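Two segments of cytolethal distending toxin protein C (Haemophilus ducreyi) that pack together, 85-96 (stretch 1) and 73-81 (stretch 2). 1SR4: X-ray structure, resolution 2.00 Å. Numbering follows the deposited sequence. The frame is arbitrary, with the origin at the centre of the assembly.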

# COMPACT_ATOMS: atom_id res chain seq x y z
N THR C 85 -28.68 -6.96 -0.09
CA THR C 85 -29.50 -8.16 -0.01
C THR C 85 -28.64 -9.19 0.72
O THR C 85 -27.48 -8.91 1.06
CB THR C 85 -29.95 -8.68 -1.43
OG1 THR C 85 -30.91 -9.74 -1.25
CG2 THR C 85 -28.78 -9.24 -2.23
N ASP C 86 -29.21 -10.36 1.00
CA ASP C 86 -28.50 -11.43 1.69
C ASP C 86 -27.21 -11.77 0.95
O ASP C 86 -27.21 -11.92 -0.28
CB ASP C 86 -29.39 -12.67 1.77
CG ASP C 86 -28.84 -13.72 2.70
OD1 ASP C 86 -27.69 -14.19 2.50
OD2 ASP C 86 -29.56 -14.10 3.66
N CYS C 87 -26.11 -11.91 1.69
CA CYS C 87 -24.82 -12.20 1.07
C CYS C 87 -24.80 -13.53 0.33
O CYS C 87 -24.02 -13.71 -0.61
CB CYS C 87 -23.69 -12.15 2.12
SG CYS C 87 -23.35 -10.48 2.81
N LYS C 88 -25.69 -14.46 0.71
CA LYS C 88 -25.76 -15.76 0.03
C LYS C 88 -26.28 -15.68 -1.41
O LYS C 88 -26.11 -16.62 -2.19
CB LYS C 88 -26.65 -16.73 0.83
CG LYS C 88 -26.00 -17.32 2.09
CD LYS C 88 -25.86 -16.31 3.25
CE LYS C 88 -24.49 -15.62 3.27
NZ LYS C 88 -24.23 -14.86 4.54
N ASP C 89 -26.92 -14.57 -1.77
CA ASP C 89 -27.42 -14.40 -3.15
C ASP C 89 -26.23 -13.89 -3.97
O ASP C 89 -26.17 -12.72 -4.36
CB ASP C 89 -28.57 -13.39 -3.18
CG ASP C 89 -29.11 -13.17 -4.58
OD1 ASP C 89 -28.61 -13.82 -5.52
OD2 ASP C 89 -30.04 -12.34 -4.76
N THR C 90 -25.29 -14.79 -4.22
CA THR C 90 -24.08 -14.45 -4.94
C THR C 90 -24.25 -13.82 -6.32
O THR C 90 -23.44 -12.97 -6.71
CB THR C 90 -23.13 -15.68 -5.02
OG1 THR C 90 -23.77 -16.74 -5.74
CG2 THR C 90 -22.80 -16.17 -3.62
N ASP C 91 -25.30 -14.20 -7.05
CA ASP C 91 -25.54 -13.63 -8.38
C ASP C 91 -25.70 -12.11 -8.30
O ASP C 91 -25.39 -11.39 -9.26
CB ASP C 91 -26.80 -14.21 -9.02
CG ASP C 91 -26.58 -15.60 -9.61
OD1 ASP C 91 -25.47 -16.17 -9.47
OD2 ASP C 91 -27.54 -16.11 -10.24
N HIS C 92 -26.21 -11.60 -7.18
CA HIS C 92 -26.40 -10.16 -7.04
C HIS C 92 -25.40 -9.49 -6.12
O HIS C 92 -25.36 -8.27 -6.06
CB HIS C 92 -27.79 -9.86 -6.51
CG HIS C 92 -28.89 -10.24 -7.46
ND1 HIS C 92 -29.18 -9.52 -8.60
CD2 HIS C 92 -29.74 -11.29 -7.46
CE1 HIS C 92 -30.15 -10.12 -9.26
NE2 HIS C 92 -30.51 -11.20 -8.59
N THR C 93 -24.59 -10.26 -5.40
CA THR C 93 -23.68 -9.65 -4.45
C THR C 93 -22.20 -9.79 -4.73
O THR C 93 -21.39 -9.11 -4.10
CB THR C 93 -23.93 -10.20 -3.03
OG1 THR C 93 -23.69 -11.60 -3.02
CG2 THR C 93 -25.39 -9.95 -2.63
N VAL C 94 -21.84 -10.67 -5.66
CA VAL C 94 -20.43 -10.86 -5.96
C VAL C 94 -20.00 -9.92 -7.08
O VAL C 94 -20.56 -9.92 -8.18
CB VAL C 94 -20.12 -12.31 -6.35
CG1 VAL C 94 -18.63 -12.45 -6.75
CG2 VAL C 94 -20.42 -13.23 -5.15
N PHE C 95 -19.00 -9.09 -6.77
CA PHE C 95 -18.49 -8.14 -7.75
C PHE C 95 -17.04 -8.45 -8.07
O PHE C 95 -16.44 -9.33 -7.46
CB PHE C 95 -18.72 -6.71 -7.25
CG PHE C 95 -20.17 -6.32 -7.29
CD1 PHE C 95 -20.74 -5.83 -8.47
CD2 PHE C 95 -20.99 -6.55 -6.19
CE1 PHE C 95 -22.12 -5.60 -8.56
CE2 PHE C 95 -22.37 -6.32 -6.27
CZ PHE C 95 -22.93 -5.85 -7.46
N ASN C 96 -16.48 -7.71 -9.01
CA ASN C 96 -15.16 -8.01 -9.53
C ASN C 96 -14.24 -6.79 -9.64
O ASN C 96 -14.49 -5.91 -10.46
CB ASN C 96 -15.43 -8.66 -10.90
CG ASN C 96 -14.19 -9.12 -11.63
OD1 ASN C 96 -13.10 -9.19 -11.07
ND2 ASN C 96 -14.37 -9.45 -12.90
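Stretch 2 73-81: AAKCFAFLG

How does stretch 2 enter the contact? Ala73 stays clear of stretch 1, but the Ala74 carbonyl O accepts a hydrogen bond from Cys87 N at 3.3 Å. Ala74 CB lies 4.0 Å from Lys88 NZ, at the turn that runs from Asp86 to Asp89.

In which direction does the strand run? Residues 75-77 form an extended strand antiparallel to strand 85-86. Lys75 faces Asp86, their CA atoms 4.7 Å apart, in a non-hydrogen-bonded pair whose side chains diverge. Cys76 and Thr85 form the hydrogen-bonded pair: Cys76 N to Thr85 O is 2.8 Å, Thr85 N to Cys76 O 3.0 Å. A disulfide adds a covalent tie just past the paired residues, with Cys76 SG 2.1 Å from Cys87 SG and a chi3 of 95°.

What happens where the strand ends? It passes the helix and Phe95. The Phe77 ring meets that of Phe95 obliquely, Phe77 CD2 lying 3.5 Å from Phe95 CE2, while water 1 links the Phe77 carbonyl to that of Thr93. Ala78 points its CB toward stretch 1, 3.3 Å from His92 O and 3.7 Å from Thr85 CG2.

What closes the contact? Phe79 brings CE2 within 4.0 Å of Phe95 CE1, and water 2 joins its N to His92 O. Leu80 lays CD1 over one face of the His92 ring, 3.6 Å from His92 CG. Gly81, with positive phi, lies beyond contact.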

# COMPACT_ATOMS: atom_id res chain seq x y z
N ALA C 73 -23.80 -7.36 9.96
CA ALA C 73 -24.96 -8.05 9.39
C ALA C 73 -24.57 -8.89 8.17
O ALA C 73 -23.59 -8.60 7.48
CB ALA C 73 -26.02 -7.04 8.98
N ALA C 74 -25.37 -9.93 7.92
CA ALA C 74 -25.13 -10.81 6.80
C ALA C 74 -25.76 -10.22 5.54
O ALA C 74 -26.46 -10.92 4.80
CB ALA C 74 -25.72 -12.20 7.09
N LYS C 75 -25.51 -8.94 5.31
CA LYS C 75 -26.04 -8.26 4.14
C LYS C 75 -24.88 -7.73 3.31
O LYS C 75 -23.84 -7.35 3.85
CB LYS C 75 -26.95 -7.11 4.56
CG LYS C 75 -28.11 -7.54 5.43
CD LYS C 75 -28.97 -8.59 4.72
CE LYS C 75 -30.09 -9.12 5.62
NZ LYS C 75 -30.97 -10.05 4.87
N CYS C 76 -25.08 -7.70 1.99
CA CYS C 76 -24.05 -7.26 1.06
C CYS C 76 -24.60 -6.32 -0.00
O CYS C 76 -25.76 -6.42 -0.40
CB CYS C 76 -23.42 -8.49 0.38
SG CYS C 76 -22.25 -9.48 1.39
N PHE C 77 -23.75 -5.40 -0.45
CA PHE C 77 -24.15 -4.45 -1.48
C PHE C 77 -24.74 -5.18 -2.69
O PHE C 77 -24.22 -6.21 -3.11
CB PHE C 77 -22.94 -3.62 -1.93
CG PHE C 77 -23.20 -2.83 -3.17
CD1 PHE C 77 -23.86 -1.61 -3.10
CD2 PHE C 77 -22.84 -3.33 -4.42
CE1 PHE C 77 -24.18 -0.91 -4.26
CE2 PHE C 77 -23.15 -2.64 -5.59
CZ PHE C 77 -23.82 -1.42 -5.52
N ALA C 78 -25.81 -4.63 -3.26
CA ALA C 78 -26.43 -5.22 -4.44
C ALA C 78 -27.37 -4.22 -5.12
O ALA C 78 -27.81 -3.25 -4.49
CB ALA C 78 -27.21 -6.49 -4.05
N PHE C 79 -27.66 -4.42 -6.40
CA PHE C 79 -28.59 -3.55 -7.13
C PHE C 79 -29.99 -4.14 -6.92
O PHE C 79 -30.68 -4.52 -7.86
CB PHE C 79 -28.24 -3.52 -8.62
CG PHE C 79 -27.01 -2.72 -8.94
CD1 PHE C 79 -27.11 -1.36 -9.25
CD2 PHE C 79 -25.75 -3.30 -8.87
CE1 PHE C 79 -25.97 -0.58 -9.48
CE2 PHE C 79 -24.59 -2.54 -9.09
CZ PHE C 79 -24.70 -1.18 -9.39
N LEU C 80 -30.38 -4.23 -5.66
CA LEU C 80 -31.68 -4.76 -5.28
C LEU C 80 -32.18 -3.99 -4.07
O LEU C 80 -31.38 -3.46 -3.29
CB LEU C 80 -31.57 -6.23 -4.89
CG LEU C 80 -31.42 -7.33 -5.93
CD1 LEU C 80 -31.19 -8.63 -5.21
CD2 LEU C 80 -32.68 -7.40 -6.82
N GLY C 81 -33.51 -3.96 -3.92
CA GLY C 81 -34.12 -3.28 -2.80
C GLY C 81 -33.54 -1.91 -2.54
O GLY C 81 -33.50 -1.07 -3.43
O HOH W 1 -21.54 -7.06 -2.43
O HOH W 2 -26.70 -6.65 -7.68